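Local coordinates for protein Agap007691-pb (Anopheles gambiae, PDB 5C98) that is of unknown function but belongs to the serpin family, whose members typically inhibit serine proteases, so it may act as such an inhibitor, at residues V103-R108 against P127-D132; N148-D153 against S176-L181; N220-K225 against R251-S256. All blocks are in the same frame, centred on the assembly; numbering follows the deposited sequence. Where two conformers were deposited one is given.

Three contacts follow one another along the chain, each closing before the next opens, and all belong to the serpin fold. Contact 1 and contact 2 lie on neighbouring strands, 95-104 and 169-177, of the large central sheet that serpins call sheet A; their centres are about 29 Å apart, and helix 133-146 bridges the interval, beginning just after 127-132 and ending just before 148-153. Contact 3 sits at the start of strand 224-230, where helix 250-256 packs; its centre is about 29 Å from that of contact 2 and about 47 Å from that of contact 1, across the chain's centre. Contacts 1 and 2 thus tie both ends of helix 133-146 to sheet A, while contact 3 joins helix 250-256 to strand 224-230 elsewhere.

Contact 1 (V103-R108 against P127-D132); sequences VEETLR and PVDLTD
Glu104 reaches back to Leu130 with its carboxylate: OE1 accepts from Leu130 N at 2.9 Å, the donor lying nearly in line with the C-O bond. CG is anti to the backbone N, and the bend at chi2 (51°) swings CD toward the 127-132 segment although CB starts off away from it. The second oxygen, OE2, serves its own segment, taking Thr106 OG1 at 2.8 Å and Thr106 N at 3.0 Å from opposite faces of the carboxylate plane, and a hydrogen bond from a water. That water also donates to Asp129 OD1, joining two carboxylates that otherwise approach as like charges (Glu104 OE1 to Asp129 OD1, 4.2 Å), which probably eases their repulsion. Asp129 OD1 is further gripped by Thr131 OG1 at 2.6 Å. Backbone groups are paired as well: Val128 N donates to Val103 O with an N-H...O angle of 164°, and Glu105 N donates to Val128 O at 2.8 Å. A second water bridges Glu105 OE1 and Pro127 O, while Glu105 CB rests on Pro127 CB at 3.8 Å. The pattern is that of two parallel strands, 95-104 and 124-128, splaying into turns at one end of serpin sheet A, with helix 111-119 linking them.

Contact 2 (N148-D153 against S176-L181); sequences NTEIED and SVLTPL
Ser176 and Thr149 make the polar centre of this contact. The hydroxyl OG of Ser176 donates to the backbone O of Thr149 at 2.8 Å, lying in the carbonyl plane with a C=O...O angle of 149°. Ser176 CB points toward the loop, and with OG anti to the carbonyl carbon (chi1 -61°) the hydroxyl reaches that oxygen. The Thr149 hydroxyl also crowds in, with OG1 at 2.9 Å from Ser176 OG and 3.1 Å from Ser176 CB. Ile151 adds an apolar contact, its CD1 lying 3.6 Å from Ser176 OG. Farther along, Glu150 and Leu178 meet obliquely through aliphatic carbons, CG of the glutamate lying 3.8 Å from CD2 of the leucine, while the bend at chi2 helps carry the Glu150 carboxylate away.

What presents the Thr149 carbonyl is the backbone of the loop. Asn148, the first residue to leave helical geometry after helix 133-146, has positive phi, and so does Glu150, so the chain turns sharply on both sides of Thr149. Second-shell bonds hold that path: Glu150 O accepts from Arg284 NE, and Glu152 O from Gln145 NE2. Ser176 in turn is held by its backbone pairing with Lys96. The loop leaving helix 133-146, which serpins name helix F, thus settles over sheet A. Strands 95-104 and 320-328 flank 169-177; Lys96 meets Thr149 and Leu178, Tyr326 meets Glu150 and Ser176, and His324 meets Ile151.

Contact 3 (N220-K225 against R251-S256); sequences NELRCK and RQIVNS
Arg223 and Gln252 run side by side and point the same way, their guanidinium and amide planes only 13° apart. The two flat groups are not stacked, however: Arg223 CZ is 7.9 Å from Gln252 CD, and the touch is made by Arg223 CG, 3.7 Å from the amide nitrogen NE2 of Gln252. At the guanidinium edge, in its plane, lies Asn220 O, whose position is less certain. Gln252 NE2 donates to a water at 3.0 Å. This water in turn donates to Leu222 O at 2.8 Å and, in one of the two conformers of Ser256, to its OG, so it spans the segments where direct bonds are lacking. Ile253 makes the apolar part of the contact: chi2 of 61° brings CD1 to 3.4 Å from Leu222 O, and CG1 lies 4.1 Å from Cys224 CB. Leu222 answers with CD1, 3.7 Å from Ser256 CB. The bulge formed by Arg223 and Cys224 opposite His219, a G1 beta bulge, leads into strand 224-230. Ile253 also touches Leu242 and Pro244, so helix 250-256 packs against the adjoining ends of strands 224-230 and 237-244, while Arg251 makes a salt bridge to Glu35, just beyond helix 15-32.

Contact 1 (V103-R108 against P127-D132)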
# COMPACT_ATOMS: atom_id res chain seq x y z
N VAL A 103 -20.22 9.83 -0.40
CA VAL A 103 -21.60 9.36 -0.42
C VAL A 103 -22.42 10.34 -1.25
O VAL A 103 -22.16 11.55 -1.26
CB VAL A 103 -22.21 9.21 0.99
CG1 VAL A 103 -21.55 8.08 1.76
CG2 VAL A 103 -22.14 10.51 1.77
N GLU A 104 -23.42 9.81 -1.95
CA GLU A 104 -24.33 10.66 -2.71
C GLU A 104 -25.11 11.58 -1.77
O GLU A 104 -25.84 11.12 -0.89
CB GLU A 104 -25.30 9.79 -3.53
CG GLU A 104 -26.49 10.52 -4.16
CD GLU A 104 -26.11 11.75 -4.98
OE1 GLU A 104 -25.11 11.69 -5.74
OE2 GLU A 104 -26.82 12.78 -4.84
N GLU A 105 -24.99 12.88 -2.01
CA GLU A 105 -25.50 13.88 -1.07
C GLU A 105 -27.03 13.90 -0.99
O GLU A 105 -27.56 14.36 0.02
CB GLU A 105 -25.00 15.27 -1.44
CG GLU A 105 -25.50 15.81 -2.80
CD GLU A 105 -24.84 17.13 -3.19
OE1 GLU A 105 -23.89 17.55 -2.49
OE2 GLU A 105 -25.27 17.74 -4.19
N THR A 106 -27.74 13.42 -2.01
CA THR A 106 -29.19 13.54 -1.96
C THR A 106 -29.86 12.40 -1.19
O THR A 106 -31.09 12.43 -1.07
CB THR A 106 -29.80 13.59 -3.36
OG1 THR A 106 -29.46 12.40 -4.07
CG2 THR A 106 -29.33 14.85 -4.14
N LEU A 107 -29.11 11.43 -0.69
CA LEU A 107 -29.66 10.30 0.05
C LEU A 107 -29.37 10.47 1.53
O LEU A 107 -28.20 10.51 1.94
CB LEU A 107 -29.08 8.98 -0.46
CG LEU A 107 -29.32 8.64 -1.94
CD1 LEU A 107 -28.67 7.32 -2.28
CD2 LEU A 107 -30.81 8.60 -2.22
N ARG A 108 -30.42 10.49 2.34
CA ARG A 108 -30.24 10.52 3.79
C ARG A 108 -29.51 9.27 4.26
O ARG A 108 -29.81 8.16 3.81
CB ARG A 108 -31.60 10.63 4.46
CG ARG A 108 -31.54 10.80 5.96
CD ARG A 108 -32.93 11.02 6.54
NE ARG A 108 -33.09 10.42 7.86
CZ ARG A 108 -34.26 10.34 8.50
NH1 ARG A 108 -35.36 10.81 7.92
NH2 ARG A 108 -34.32 9.78 9.70
N PRO A 127 -20.36 14.12 1.71
CA PRO A 127 -21.45 14.02 0.74
C PRO A 127 -21.16 14.91 -0.46
O PRO A 127 -20.79 16.07 -0.32
CB PRO A 127 -22.67 14.54 1.51
CG PRO A 127 -22.24 14.67 2.91
CD PRO A 127 -20.77 14.85 2.91
N VAL A 128 -21.34 14.35 -1.66
CA VAL A 128 -21.11 15.09 -2.89
C VAL A 128 -22.18 14.70 -3.90
O VAL A 128 -22.92 13.72 -3.72
CB VAL A 128 -19.72 14.82 -3.49
CG1 VAL A 128 -18.61 15.28 -2.55
CG2 VAL A 128 -19.57 13.35 -3.88
N ASP A 129 -22.23 15.46 -4.98
CA ASP A 129 -23.08 15.11 -6.11
C ASP A 129 -22.31 14.10 -6.95
O ASP A 129 -21.53 14.47 -7.82
CB ASP A 129 -23.39 16.37 -6.91
CG ASP A 129 -24.18 16.08 -8.16
OD1 ASP A 129 -24.63 14.92 -8.33
OD2 ASP A 129 -24.37 17.03 -8.95
N LEU A 130 -22.57 12.81 -6.72
CA LEU A 130 -21.89 11.73 -7.43
C LEU A 130 -22.37 11.58 -8.88
O LEU A 130 -21.77 10.82 -9.64
CB LEU A 130 -22.00 10.41 -6.66
CG LEU A 130 -20.90 10.12 -5.62
CD1 LEU A 130 -21.16 8.85 -4.82
CD2 LEU A 130 -19.54 10.00 -6.30
N THR A 131 -23.43 12.29 -9.28
CA THR A 131 -23.75 12.39 -10.70
C THR A 131 -22.81 13.33 -11.45
O THR A 131 -22.88 13.39 -12.69
CB THR A 131 -25.20 12.85 -10.92
OG1 THR A 131 -25.28 14.27 -10.79
CG2 THR A 131 -26.16 12.18 -9.95
N ASP A 132 -21.94 14.05 -10.75
CA ASP A 132 -21.06 15.07 -11.34
C ASP A 132 -19.61 14.74 -10.99
O ASP A 132 -19.19 14.90 -9.84
CB ASP A 132 -21.44 16.46 -10.83
CG ASP A 132 -20.78 17.57 -11.63
OD1 ASP A 132 -19.89 17.28 -12.46
OD2 ASP A 132 -21.13 18.74 -11.40
O HOH W 1 -26.90 14.52 -6.76
O HOH W 2 -23.04 18.07 -0.16

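Contact 2 (N148-D153 against S176-L181)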
# COMPACT_ATOMS: atom_id res chain seq x y z
N ASN A 148 -1.31 16.73 3.31
CA ASN A 148 0.14 16.90 3.16
C ASN A 148 0.84 15.55 3.15
O ASN A 148 1.71 15.25 3.97
CB ASN A 148 0.69 17.83 4.24
CG ASN A 148 2.06 18.38 3.88
OD1 ASN A 148 2.44 18.42 2.71
ND2 ASN A 148 2.81 18.80 4.90
N THR A 149 0.45 14.73 2.19
CA THR A 149 0.86 13.34 2.13
C THR A 149 1.56 13.01 0.82
O THR A 149 1.70 11.83 0.47
CB THR A 149 -0.34 12.43 2.35
OG1 THR A 149 0.12 11.13 2.76
CG2 THR A 149 -1.23 12.36 1.08
N GLU A 150 2.01 14.03 0.10
CA GLU A 150 2.79 13.87 -1.12
C GLU A 150 1.98 13.28 -2.28
O GLU A 150 2.57 12.76 -3.23
CB GLU A 150 4.08 13.06 -0.90
CG GLU A 150 5.11 13.77 -0.06
CD GLU A 150 5.47 15.12 -0.62
OE1 GLU A 150 5.89 15.18 -1.80
OE2 GLU A 150 5.28 16.13 0.09
N ILE A 151 0.65 13.39 -2.24
CA ILE A 151 -0.23 12.91 -3.32
C ILE A 151 -1.14 14.08 -3.67
O ILE A 151 -2.17 14.28 -3.02
CB ILE A 151 -1.04 11.66 -2.94
CG1 ILE A 151 -0.14 10.50 -2.57
CG2 ILE A 151 -1.92 11.24 -4.12
CD1 ILE A 151 -0.88 9.30 -2.00
N GLU A 152 -0.77 14.84 -4.69
CA GLU A 152 -1.50 16.05 -5.07
C GLU A 152 -2.56 15.80 -6.12
O GLU A 152 -3.42 16.67 -6.33
CB GLU A 152 -0.52 17.12 -5.57
CG GLU A 152 0.49 17.56 -4.52
CD GLU A 152 -0.14 18.32 -3.36
OE1 GLU A 152 -0.73 19.40 -3.62
OE2 GLU A 152 -0.04 17.85 -2.21
N ASP A 153 -2.54 14.66 -6.79
CA ASP A 153 -3.54 14.29 -7.80
C ASP A 153 -3.97 12.86 -7.52
O ASP A 153 -3.63 11.91 -8.24
CB ASP A 153 -2.99 14.45 -9.21
CG ASP A 153 -3.15 15.86 -9.74
OD1 ASP A 153 -4.25 16.18 -10.23
OD2 ASP A 153 -2.17 16.63 -9.66
N SER A 176 1.13 6.71 2.49
CA SER A 176 2.36 7.40 2.13
C SER A 176 3.40 7.16 3.19
O SER A 176 3.18 7.47 4.36
CB SER A 176 2.13 8.90 1.97
OG SER A 176 1.19 9.10 0.94
N VAL A 177 4.54 6.62 2.78
CA VAL A 177 5.68 6.48 3.67
C VAL A 177 6.52 7.74 3.50
O VAL A 177 7.02 8.00 2.40
CB VAL A 177 6.49 5.22 3.31
CG1 VAL A 177 7.77 5.15 4.16
CG2 VAL A 177 5.61 4.00 3.44
N LEU A 178 6.67 8.50 4.56
CA LEU A 178 7.28 9.82 4.52
C LEU A 178 8.59 9.92 5.31
O LEU A 178 9.34 10.88 5.10
CB LEU A 178 6.29 10.88 5.03
CG LEU A 178 4.94 10.85 4.30
CD1 LEU A 178 3.92 11.73 5.02
CD2 LEU A 178 5.11 11.28 2.85
N THR A 179 8.89 8.95 6.15
CA THR A 179 10.08 9.04 6.97
C THR A 179 11.33 8.86 6.11
O THR A 179 11.32 8.04 5.18
CB THR A 179 10.02 7.96 8.05
OG1 THR A 179 9.00 8.28 8.99
CG2 THR A 179 11.28 7.88 8.79
N PRO A 180 12.41 9.59 6.39
CA PRO A 180 13.64 9.40 5.61
C PRO A 180 14.32 8.10 5.99
O PRO A 180 14.16 7.58 7.10
CB PRO A 180 14.52 10.59 6.01
CG PRO A 180 13.99 11.07 7.27
CD PRO A 180 12.54 10.69 7.36
N LEU A 181 15.13 7.59 5.07
CA LEU A 181 16.01 6.48 5.40
C LEU A 181 16.98 6.89 6.49
O LEU A 181 17.42 8.04 6.57
CB LEU A 181 16.87 6.10 4.19
CG LEU A 181 16.22 5.23 3.14
CD1 LEU A 181 17.22 4.93 2.01
CD2 LEU A 181 15.65 3.93 3.70

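Contact 3 (N220-K225 against R251-S256)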
# COMPACT_ATOMS: atom_id res chain seq x y z
N ASN A 220 19.05 -18.38 -1.09
CA ASN A 220 19.29 -19.14 -2.31
C ASN A 220 18.01 -19.76 -2.84
O ASN A 220 17.87 -19.92 -4.05
CB ASN A 220 20.37 -20.22 -2.11
CG ASN A 220 21.80 -19.67 -2.09
OD1 ASN A 220 22.08 -18.53 -2.49
ND2 ASN A 220 22.72 -20.51 -1.65
N GLU A 221 17.04 -20.08 -1.98
CA GLU A 221 15.81 -20.70 -2.47
C GLU A 221 14.94 -19.69 -3.21
O GLU A 221 14.36 -20.01 -4.26
CB GLU A 221 15.03 -21.33 -1.32
N LEU A 222 14.83 -18.46 -2.70
CA LEU A 222 14.10 -17.40 -3.38
C LEU A 222 14.90 -16.81 -4.54
O LEU A 222 14.32 -16.17 -5.42
CB LEU A 222 13.81 -16.31 -2.37
CG LEU A 222 12.65 -15.32 -2.55
CD1 LEU A 222 11.40 -15.96 -3.11
CD2 LEU A 222 12.35 -14.73 -1.19
N ARG A 223 16.21 -17.06 -4.56
CA ARG A 223 17.12 -16.57 -5.58
C ARG A 223 17.25 -15.05 -5.53
O ARG A 223 17.13 -14.37 -6.55
CB ARG A 223 16.75 -17.02 -7.00
CG ARG A 223 16.34 -18.48 -7.15
CD ARG A 223 17.48 -19.38 -6.81
NE ARG A 223 18.59 -19.36 -7.76
CZ ARG A 223 19.81 -19.80 -7.45
NH1 ARG A 223 20.06 -20.28 -6.23
NH2 ARG A 223 20.78 -19.74 -8.35
N CYS A 224 17.54 -14.51 -4.35
CA CYS A 224 17.73 -13.07 -4.23
C CYS A 224 18.68 -12.73 -3.10
O CYS A 224 18.83 -13.50 -2.14
CB CYS A 224 16.40 -12.33 -4.09
SG CYS A 224 15.51 -12.76 -2.57
N LYS A 225 19.32 -11.57 -3.23
CA LYS A 225 19.97 -10.90 -2.12
C LYS A 225 18.94 -10.05 -1.39
O LYS A 225 17.96 -9.59 -1.97
CB LYS A 225 21.06 -9.97 -2.64
CG LYS A 225 22.28 -10.64 -3.18
CD LYS A 225 23.34 -9.62 -3.58
CE LYS A 225 24.59 -10.30 -4.04
NZ LYS A 225 25.63 -9.32 -4.46
N ARG A 251 9.82 -11.38 -11.59
CA ARG A 251 8.52 -12.06 -11.49
C ARG A 251 8.64 -13.37 -10.72
O ARG A 251 7.70 -13.76 -10.00
CB ARG A 251 7.97 -12.34 -12.87
CG ARG A 251 6.56 -12.86 -12.90
CD ARG A 251 6.13 -13.11 -14.34
NE ARG A 251 6.92 -14.18 -14.95
CZ ARG A 251 8.02 -14.01 -15.68
NH1 ARG A 251 8.49 -12.80 -15.94
NH2 ARG A 251 8.65 -15.07 -16.16
N GLN A 252 9.78 -14.06 -10.83
CA GLN A 252 9.93 -15.31 -10.09
C GLN A 252 9.95 -15.07 -8.59
O GLN A 252 9.37 -15.84 -7.82
CB GLN A 252 11.22 -16.01 -10.53
CG GLN A 252 11.36 -17.40 -9.95
CD GLN A 252 12.70 -18.03 -10.28
OE1 GLN A 252 13.19 -17.94 -11.41
NE2 GLN A 252 13.31 -18.67 -9.28
N ILE A 253 10.62 -14.01 -8.14
CA ILE A 253 10.63 -13.68 -6.71
C ILE A 253 9.23 -13.29 -6.26
O ILE A 253 8.75 -13.73 -5.22
CB ILE A 253 11.64 -12.55 -6.44
CG1 ILE A 253 13.10 -13.06 -6.38
CG2 ILE A 253 11.36 -11.85 -5.10
CD1 ILE A 253 13.64 -13.70 -7.61
N VAL A 254 8.58 -12.42 -7.02
CA VAL A 254 7.27 -11.91 -6.62
C VAL A 254 6.28 -13.06 -6.51
O VAL A 254 5.50 -13.13 -5.55
CB VAL A 254 6.76 -10.89 -7.64
CG1 VAL A 254 5.27 -10.54 -7.38
CG2 VAL A 254 7.60 -9.65 -7.61
N ASN A 255 6.32 -14.00 -7.46
CA ASN A 255 5.35 -15.08 -7.41
C ASN A 255 5.72 -16.14 -6.39
O ASN A 255 4.84 -16.84 -5.86
CB ASN A 255 5.20 -15.69 -8.79
CG ASN A 255 4.31 -14.87 -9.67
OD1 ASN A 255 3.31 -14.31 -9.20
ND2 ASN A 255 4.65 -14.78 -10.95
N SER A 256 6.99 -16.28 -6.07
CA SER A 256 7.45 -17.31 -5.15
C SER A 256 7.25 -16.95 -3.69
O SER A 256 7.03 -17.84 -2.85
CB SER A 256 8.94 -17.57 -5.38
OG SER A 256 9.21 -18.20 -6.62
O HOH W 3 12.22 -17.41 -6.79